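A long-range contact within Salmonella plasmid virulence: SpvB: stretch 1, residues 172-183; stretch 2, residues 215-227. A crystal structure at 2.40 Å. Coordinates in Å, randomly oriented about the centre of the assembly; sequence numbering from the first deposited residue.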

ATOM      1  N   GLU A 172       0.025  -5.897   1.931  1.00 25.91           N
ATOM      2  CA  GLU A 172       1.439  -6.140   1.716  1.00 27.11           C
ATOM      3  C   GLU A 172       1.717  -7.402   0.925  1.00 27.14           C
ATOM      4  O   GLU A 172       2.700  -7.438   0.180  1.00 29.19           O
ATOM      5  N   GLU A 173       0.884  -8.432   1.051  1.00 25.24           N
ATOM      6  CA  GLU A 173       1.082  -9.604   0.206  1.00 26.87           C
ATOM      7  C   GLU A 173      -0.246 -10.303  -0.031  1.00 31.63           C
ATOM      8  O   GLU A 173      -1.079 -10.395   0.871  1.00 35.86           O
ATOM      9  N   SER A 174      -0.438 -10.787  -1.256  1.00 30.17           N
ATOM     10  CA  SER A 174      -1.621 -11.548  -1.631  1.00 30.42           C
ATOM     11  C   SER A 174      -1.192 -12.854  -2.278  1.00 32.28           C
ATOM     12  O   SER A 174      -0.209 -12.888  -3.024  1.00 38.96           O
ATOM     13  N   VAL A 175      -1.933 -13.923  -1.997  1.00 32.01           N
ATOM     14  CA  VAL A 175      -1.640 -15.238  -2.557  1.00 34.36           C
ATOM     15  C   VAL A 175      -2.944 -15.905  -2.972  1.00 35.29           C
ATOM     16  O   VAL A 175      -3.963 -15.794  -2.280  1.00 45.15           O
ATOM     17  N   THR A 176      -2.914 -16.572  -4.124  1.00 37.16           N
ATOM     18  CA  THR A 176      -4.023 -17.362  -4.629  1.00 43.33           C
ATOM     19  C   THR A 176      -3.914 -18.797  -4.135  1.00 50.10           C
ATOM     20  O   THR A 176      -2.861 -19.217  -3.642  1.00 49.17           O
ATOM     21  N   PRO A 177      -4.995 -19.577  -4.230  1.00 52.66           N
ATOM     22  CA  PRO A 177      -4.880 -21.012  -3.924  1.00 48.41           C
ATOM     23  C   PRO A 177      -3.859 -21.737  -4.783  1.00 51.45           C
ATOM     24  O   PRO A 177      -3.350 -22.782  -4.360  1.00 56.50           O
ATOM     25  N   ALA A 178      -3.532 -21.217  -5.965  1.00 53.58           N
ATOM     26  CA  ALA A 178      -2.573 -21.863  -6.853  1.00 58.64           C
ATOM     27  C   ALA A 178      -1.128 -21.494  -6.543  1.00 54.63           C
ATOM     28  O   ALA A 178      -0.220 -22.000  -7.210  1.00 55.86           O
ATOM     29  N   GLY A 179      -0.889 -20.637  -5.556  1.00 49.04           N
ATOM     30  CA  GLY A 179       0.463 -20.269  -5.187  1.00 49.81           C
ATOM     31  C   GLY A 179       1.038 -19.071  -5.905  1.00 50.03           C
ATOM     32  O   GLY A 179       2.264 -18.912  -5.928  1.00 51.71           O
ATOM     33  N   GLU A 180       0.199 -18.227  -6.500  1.00 42.89           N
ATOM     34  CA  GLU A 180       0.651 -17.004  -7.149  1.00 44.33           C
ATOM     35  C   GLU A 180       0.605 -15.846  -6.160  1.00 44.17           C
ATOM     36  O   GLU A 180      -0.352 -15.707  -5.393  1.00 42.01           O
ATOM     37  N   HIS A 181       1.649 -15.022  -6.170  1.00 40.78           N
ATOM     38  CA  HIS A 181       1.806 -13.972  -5.177  1.00 39.79           C
ATOM     39  C   HIS A 181       1.834 -12.588  -5.816  1.00 46.46           C
ATOM     40  O   HIS A 181       2.180 -12.420  -6.989  1.00 48.16           O
ATOM     41  N   ILE A 182       1.448 -11.600  -5.012  1.00 41.07           N
ATOM     42  CA  ILE A 182       1.675 -10.186  -5.291  1.00 38.77           C
ATOM     43  C   ILE A 182       2.240  -9.554  -4.026  1.00 39.26           C
ATOM     44  O   ILE A 182       1.671  -9.719  -2.941  1.00 33.42           O
ATOM     45  N   TYR A 183       3.350  -8.832  -4.164  1.00 34.71           N
ATOM     46  CA  TYR A 183       4.042  -8.221  -3.035  1.00 28.87           C
ATOM     47  C   TYR A 183       4.121  -6.714  -3.240  1.00 35.03           C
ATOM     48  O   TYR A 183       4.614  -6.249  -4.274  1.00 30.71           O
ATOM     49  N   GLN A 215       5.355  -6.135  -7.024  1.00 35.99           N
ATOM     50  CA  GLN A 215       6.047  -7.261  -7.637  1.00 36.98           C
ATOM     51  C   GLN A 215       5.132  -8.479  -7.653  1.00 35.91           C
ATOM     52  O   GLN A 215       4.511  -8.811  -6.638  1.00 38.45           O
ATOM     53  N   TYR A 216       5.038  -9.130  -8.809  1.00 34.81           N
ATOM     54  CA  TYR A 216       4.171 -10.286  -8.967  1.00 35.65           C
ATOM     55  C   TYR A 216       4.760 -11.193 -10.039  1.00 40.69           C
ATOM     56  O   TYR A 216       5.805 -10.900 -10.628  1.00 41.62           O
ATOM     57  N   GLY A 217       4.074 -12.305 -10.290  1.00 39.49           N
ATOM     58  CA  GLY A 217       4.575 -13.299 -11.215  1.00 42.24           C
ATOM     59  C   GLY A 217       5.787 -14.017 -10.664  1.00 55.70           C
ATOM     60  O   GLY A 217       6.852 -14.028 -11.291  1.00 60.29           O
ATOM     61  N   ASN A 218       5.642 -14.612  -9.480  1.00 49.52           N
ATOM     62  CA  ASN A 218       6.740 -15.366  -8.894  1.00 54.72           C
ATOM     63  C   ASN A 218       7.093 -16.556  -9.779  1.00 58.21           C
ATOM     64  O   ASN A 218       6.217 -17.196 -10.366  1.00 58.75           O
ATOM     65  N   ALA A 219       8.395 -16.833  -9.880  1.00 60.10           N
ATOM     66  CA  ALA A 219       8.881 -17.856 -10.801  1.00 64.45           C
ATOM     67  C   ALA A 219       8.297 -19.227 -10.478  1.00 69.30           C
ATOM     68  O   ALA A 219       7.820 -19.938 -11.369  1.00 70.69           O
ATOM     69  N   THR A 220       8.332 -19.620  -9.204  1.00 69.87           N
ATOM     70  CA  THR A 220       7.815 -20.922  -8.817  1.00 70.27           C
ATOM     71  C   THR A 220       6.691 -20.777  -7.798  1.00 66.40           C
ATOM     72  O   THR A 220       6.755 -19.907  -6.921  1.00 58.02           O
ATOM     73  N   PRO A 221       5.654 -21.608  -7.888  1.00 69.16           N
ATOM     74  CA  PRO A 221       4.514 -21.469  -6.976  1.00 63.29           C
ATOM     75  C   PRO A 221       4.889 -21.779  -5.535  1.00 61.65           C
ATOM     76  O   PRO A 221       5.715 -22.650  -5.252  1.00 66.33           O
ATOM     77  N   ALA A 222       4.261 -21.046  -4.619  1.00 55.31           N
ATOM     78  CA  ALA A 222       4.431 -21.259  -3.188  1.00 50.22           C
ATOM     79  C   ALA A 222       3.093 -21.045  -2.497  1.00 55.77           C
ATOM     80  O   ALA A 222       2.454 -20.004  -2.686  1.00 54.15           O
ATOM     81  N   ALA A 223       2.675 -22.026  -1.697  1.00 53.83           N
ATOM     82  CA  ALA A 223       1.349 -21.976  -1.091  1.00 52.66           C
ATOM     83  C   ALA A 223       1.285 -20.979   0.060  1.00 49.23           C
ATOM     84  O   ALA A 223       0.267 -20.300   0.235  1.00 53.86           O
ATOM     85  N   ASP A 224       2.354 -20.868   0.845  1.00 44.13           N
ATOM     86  CA  ASP A 224       2.357 -20.018   2.027  1.00 46.59           C
ATOM     87  C   ASP A 224       2.752 -18.592   1.671  1.00 48.77           C
ATOM     88  O   ASP A 224       3.594 -18.366   0.797  1.00 53.21           O
ATOM     89  N   LEU A 225       2.143 -17.633   2.360  1.00 44.57           N
ATOM     90  CA  LEU A 225       2.551 -16.243   2.212  1.00 50.60           C
ATOM     91  C   LEU A 225       4.001 -16.091   2.654  1.00 47.10           C
ATOM     92  O   LEU A 225       4.383 -16.556   3.732  1.00 47.37           O
ATOM     93  N   TYR A 226       4.811 -15.442   1.811  1.00 37.31           N
ATOM     94  CA  TYR A 226       6.225 -15.269   2.134  1.00 37.49           C
ATOM     95  C   TYR A 226       6.409 -14.501   3.436  1.00 36.29           C
ATOM     96  O   TYR A 226       7.326 -14.792   4.214  1.00 37.55           O
ATOM     97  N   LEU A 227       5.545 -13.521   3.697  1.00 34.60           N
ATOM     98  CA  LEU A 227       5.733 -12.656   4.853  1.00 39.24           C
ATOM     99  C   LEU A 227       5.441 -13.357   6.173  1.00 42.35           C
ATOM    100  O   LEU A 227       5.683 -12.764   7.230  1.00 39.54           O
TER

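The contact between the two stretches is organised around two buried polar side chains, Glu173 and His181, whose side chains bond to three backbone groups of the second stretch, Tyr226 N, Leu227 N and Ala222 O. Both point toward the second stretch. Glu173, extended with chi1 and chi2 both t, uses its carboxylate to receive successive amides: Tyr226 N donates to Glu173 OE1 at 2.7 Å and Leu227 N to Glu173 OE2 at 2.9 Å. OE1 also accepts from the imidazole, with His181 ND1 2.7 Å from Glu173 OE1, so the acid holds the ring as well as the backbone at Tyr226 and Leu227.

His181 adopts the m rotamer, and both of its ring nitrogens serve as donors. With ND1 committed to Glu173, NE2 donates, near the ring plane, to the backbone, where His181 NE2 lies 2.6 Å from Ala222 O. A doubly donating imidazole beside a carboxylate is consistent with a protonated ring. One face of the imidazole stacks on the ring of Tyr226 (chi1 m), with centroids 3.9 Å apart and planes inclined by 22°; the CA-to-CB bond of Tyr226 points sideways, but its ring comes nearer.

The backbone around His181 is equally well satisfied. Asn218, chi1 p and directed toward stretch 1, bonds through both ends of its amide: His181 N donates to Asn218 OD1 at 2.7 Å, while Asn218 ND2 donates to Gly179 O at 3.1 Å and, within its own stretch, to Thr220 O at 3.0 Å. Gly179 O accepts a second bond from Ala222 N at 3.2 Å. Gly179 closes a type I turn and approaches the loop so closely that a CB there would sit 3.0 Å from Ala222 N and 3.1 Å from Pro221 CB. Water 1 bridges the strands, donating to His181 O at 2.6 Å and accepting from Gly217 N at 2.7 Å.

Beyond this site the strands run antiparallel. Tyr183 and Gln215 form a hydrogen-bonded pair, with Tyr183 N to Gln215 O at 2.7 Å and Gln215 N to Tyr183 O at 2.9 Å. Their side chains share one face of the sheet, where Gln215 OE1 lies at the edge of the Tyr183 ring, 3.5 Å from Tyr183 CD2. Water 2 donates to both Gln215 OE1 (2.8 Å) and Tyr183 O (3.0 Å).

Carbon-to-carbon contacts add to the polar ones. Val175 (p) meets Leu225 (m), CG1 to CD2 at 3.6 Å, and Ile182 CG1 rests 3.7 Å from Tyr216 CB. Leu227, m then t, points toward stretch 1, its CD1 lying 3.6 Å from Glu172 CG.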

ATOM      1  CB  GLU A 172       2.179  -6.206   3.062  1.00 28.94           C
ATOM      2  CG  GLU A 172       3.652  -5.842   2.972  1.00 35.35           C
ATOM      3  CD  GLU A 172       4.305  -5.715   4.334  1.00 38.80           C
ATOM      4  OE1 GLU A 172       3.606  -5.906   5.352  1.00 41.04           O
ATOM      5  OE2 GLU A 172       5.519  -5.424   4.387  1.00 36.70           O
ATOM      6  CB  GLU A 173       2.088 -10.586   0.816  1.00 28.85           C
ATOM      7  CG  GLU A 173       2.337 -11.811  -0.051  1.00 33.06           C
ATOM      8  CD  GLU A 173       3.247 -12.834   0.605  1.00 44.36           C
ATOM      9  OE1 GLU A 173       3.557 -13.854  -0.048  1.00 44.54           O
ATOM     10  OE2 GLU A 173       3.639 -12.627   1.773  1.00 43.05           O
ATOM     11  CB  SER A 174      -2.512 -10.761  -2.595  1.00 28.06           C
ATOM     12  OG  SER A 174      -2.779  -9.468  -2.090  1.00 29.79           O
ATOM     13  CB  VAL A 175      -0.848 -16.129  -1.570  1.00 37.18           C
ATOM     14  CG1 VAL A 175      -1.715 -16.558  -0.388  1.00 37.29           C
ATOM     15  CG2 VAL A 175      -0.283 -17.344  -2.289  1.00 38.05           C
ATOM     16  CB  THR A 176      -4.034 -17.341  -6.159  1.00 42.27           C
ATOM     17  OG1 THR A 176      -2.880 -18.029  -6.659  1.00 45.15           O
ATOM     18  CG2 THR A 176      -4.036 -15.914  -6.672  1.00 38.13           C
ATOM     19  CB  PRO A 177      -6.299 -21.539  -4.174  1.00 45.82           C
ATOM     20  CG  PRO A 177      -7.178 -20.364  -3.951  1.00 43.45           C
ATOM     21  CD  PRO A 177      -6.399 -19.162  -4.407  1.00 46.04           C
ATOM     22  CB  ALA A 178      -2.889 -21.521  -8.313  1.00 49.86           C
ATOM     23  CB  GLU A 180      -0.215 -16.699  -8.371  1.00 46.51           C
ATOM     24  CG  GLU A 180      -0.400 -17.887  -9.298  1.00 48.03           C
ATOM     25  CD  GLU A 180      -1.695 -17.819 -10.080  1.00 59.51           C
ATOM     26  OE1 GLU A 180      -1.676 -17.343 -11.235  1.00 61.97           O
ATOM     27  OE2 GLU A 180      -2.740 -18.226  -9.526  1.00 66.49           O
ATOM     28  CB  HIS A 181       3.089 -14.173  -4.361  1.00 44.84           C
ATOM     29  CG  HIS A 181       3.095 -15.425  -3.542  1.00 48.31           C
ATOM     30  ND1 HIS A 181       3.089 -15.412  -2.163  1.00 45.52           N
ATOM     31  CD2 HIS A 181       3.123 -16.729  -3.906  1.00 45.41           C
ATOM     32  CE1 HIS A 181       3.106 -16.654  -1.714  1.00 46.58           C
ATOM     33  NE2 HIS A 181       3.127 -17.473  -2.751  1.00 50.85           N
ATOM     34  CB  ILE A 182       0.388  -9.456  -5.719  1.00 36.77           C
ATOM     35  CG1 ILE A 182      -0.197 -10.065  -6.992  1.00 33.92           C
ATOM     36  CG2 ILE A 182       0.669  -7.987  -5.951  1.00 28.41           C
ATOM     37  CD1 ILE A 182      -1.529  -9.460  -7.369  1.00 30.31           C
ATOM     38  CB  TYR A 183       5.444  -8.822  -2.872  1.00 32.79           C
ATOM     39  CG  TYR A 183       6.302  -8.151  -1.822  1.00 35.30           C
ATOM     40  CD1 TYR A 183       5.867  -8.042  -0.506  1.00 37.84           C
ATOM     41  CD2 TYR A 183       7.558  -7.649  -2.141  1.00 36.30           C
ATOM     42  CE1 TYR A 183       6.652  -7.435   0.459  1.00 36.81           C
ATOM     43  CE2 TYR A 183       8.349  -7.039  -1.184  1.00 40.33           C
ATOM     44  CZ  TYR A 183       7.893  -6.935   0.115  1.00 42.44           C
ATOM     45  OH  TYR A 183       8.677  -6.331   1.072  1.00 42.61           O
ATOM     46  CB  GLN A 215       7.341  -7.566  -6.881  1.00 33.70           C
ATOM     47  CG  GLN A 215       8.454  -6.570  -7.170  1.00 40.17           C
ATOM     48  CD  GLN A 215       9.573  -6.621  -6.145  1.00 46.88           C
ATOM     49  OE1 GLN A 215       9.324  -6.657  -4.939  1.00 39.73           O
ATOM     50  NE2 GLN A 215      10.814  -6.636  -6.623  1.00 47.40           N
ATOM     51  CB  TYR A 216       2.733  -9.866  -9.301  1.00 34.50           C
ATOM     52  CG  TYR A 216       2.576  -9.047 -10.568  1.00 34.72           C
ATOM     53  CD1 TYR A 216       2.922  -7.700 -10.602  1.00 35.28           C
ATOM     54  CD2 TYR A 216       2.060  -9.619 -11.725  1.00 36.34           C
ATOM     55  CE1 TYR A 216       2.768  -6.949 -11.754  1.00 37.65           C
ATOM     56  CE2 TYR A 216       1.904  -8.875 -12.883  1.00 38.70           C
ATOM     57  CZ  TYR A 216       2.259  -7.541 -12.893  1.00 41.08           C
ATOM     58  OH  TYR A 216       2.106  -6.797 -14.045  1.00 39.80           O
ATOM     59  CB  ASN A 218       6.374 -15.837  -7.485  1.00 48.42           C
ATOM     60  CG  ASN A 218       4.948 -16.341  -7.390  1.00 52.08           C
ATOM     61  OD1 ASN A 218       3.995 -15.564  -7.478  1.00 46.11           O
ATOM     62  ND2 ASN A 218       4.793 -17.646  -7.207  1.00 45.33           N
ATOM     63  CB  ALA A 219      10.409 -17.897 -10.771  1.00 63.57           C
ATOM     64  CB  THR A 220       8.928 -21.805  -8.228  1.00 70.64           C
ATOM     65  OG1 THR A 220       9.547 -21.128  -7.128  1.00 72.10           O
ATOM     66  CG2 THR A 220       9.981 -22.103  -9.282  1.00 74.68           C
ATOM     67  CB  PRO A 221       3.504 -22.492  -7.511  1.00 62.17           C
ATOM     68  CG  PRO A 221       3.924 -22.751  -8.923  1.00 64.37           C
ATOM     69  CD  PRO A 221       5.415 -22.631  -8.918  1.00 67.26           C
ATOM     70  CB  ALA A 222       5.492 -20.318  -2.605  1.00 47.98           C
ATOM     71  CB  ALA A 223       0.939 -23.367  -0.612  1.00 48.91           C
ATOM     72  CB  ASP A 224       3.326 -20.560   3.080  1.00 56.49           C
ATOM     73  CG  ASP A 224       3.005 -21.982   3.497  1.00 64.85           C
ATOM     74  OD1 ASP A 224       1.814 -22.297   3.701  1.00 69.41           O
ATOM     75  OD2 ASP A 224       3.953 -22.784   3.627  1.00 67.18           O
ATOM     76  CB  LEU A 225       1.644 -15.330   3.040  1.00 41.64           C
ATOM     77  CG  LEU A 225       0.195 -15.158   2.580  1.00 41.80           C
ATOM     78  CD1 LEU A 225      -0.684 -14.767   3.751  1.00 37.61           C
ATOM     79  CD2 LEU A 225       0.111 -14.103   1.488  1.00 39.06           C
ATOM     80  CB  TYR A 226       6.949 -14.546   0.999  1.00 37.49           C
ATOM     81  CG  TYR A 226       6.824 -15.189  -0.364  1.00 41.99           C
ATOM     82  CD1 TYR A 226       7.233 -16.501  -0.581  1.00 43.12           C
ATOM     83  CD2 TYR A 226       6.328 -14.469  -1.443  1.00 37.73           C
ATOM     84  CE1 TYR A 226       7.129 -17.085  -1.834  1.00 43.56           C
ATOM     85  CE2 TYR A 226       6.225 -15.041  -2.698  1.00 42.67           C
ATOM     86  CZ  TYR A 226       6.624 -16.347  -2.889  1.00 49.68           C
ATOM     87  OH  TYR A 226       6.517 -16.911  -4.139  1.00 52.24           O
ATOM     88  CB  LEU A 227       4.860 -11.406   4.715  1.00 39.94           C
ATOM     89  CG  LEU A 227       5.261 -10.477   3.568  1.00 38.38           C
ATOM     90  CD1 LEU A 227       4.296  -9.310   3.447  1.00 35.77           C
ATOM     91  CD2 LEU A 227       6.692  -9.986   3.744  1.00 38.89           C
TER
HETATM   92  O   HOH W   1       1.593 -12.975  -9.464  1.00 35.97           O
HETATM   93  O   HOH W   2       7.314  -4.854  -4.233  1.00 30.34           O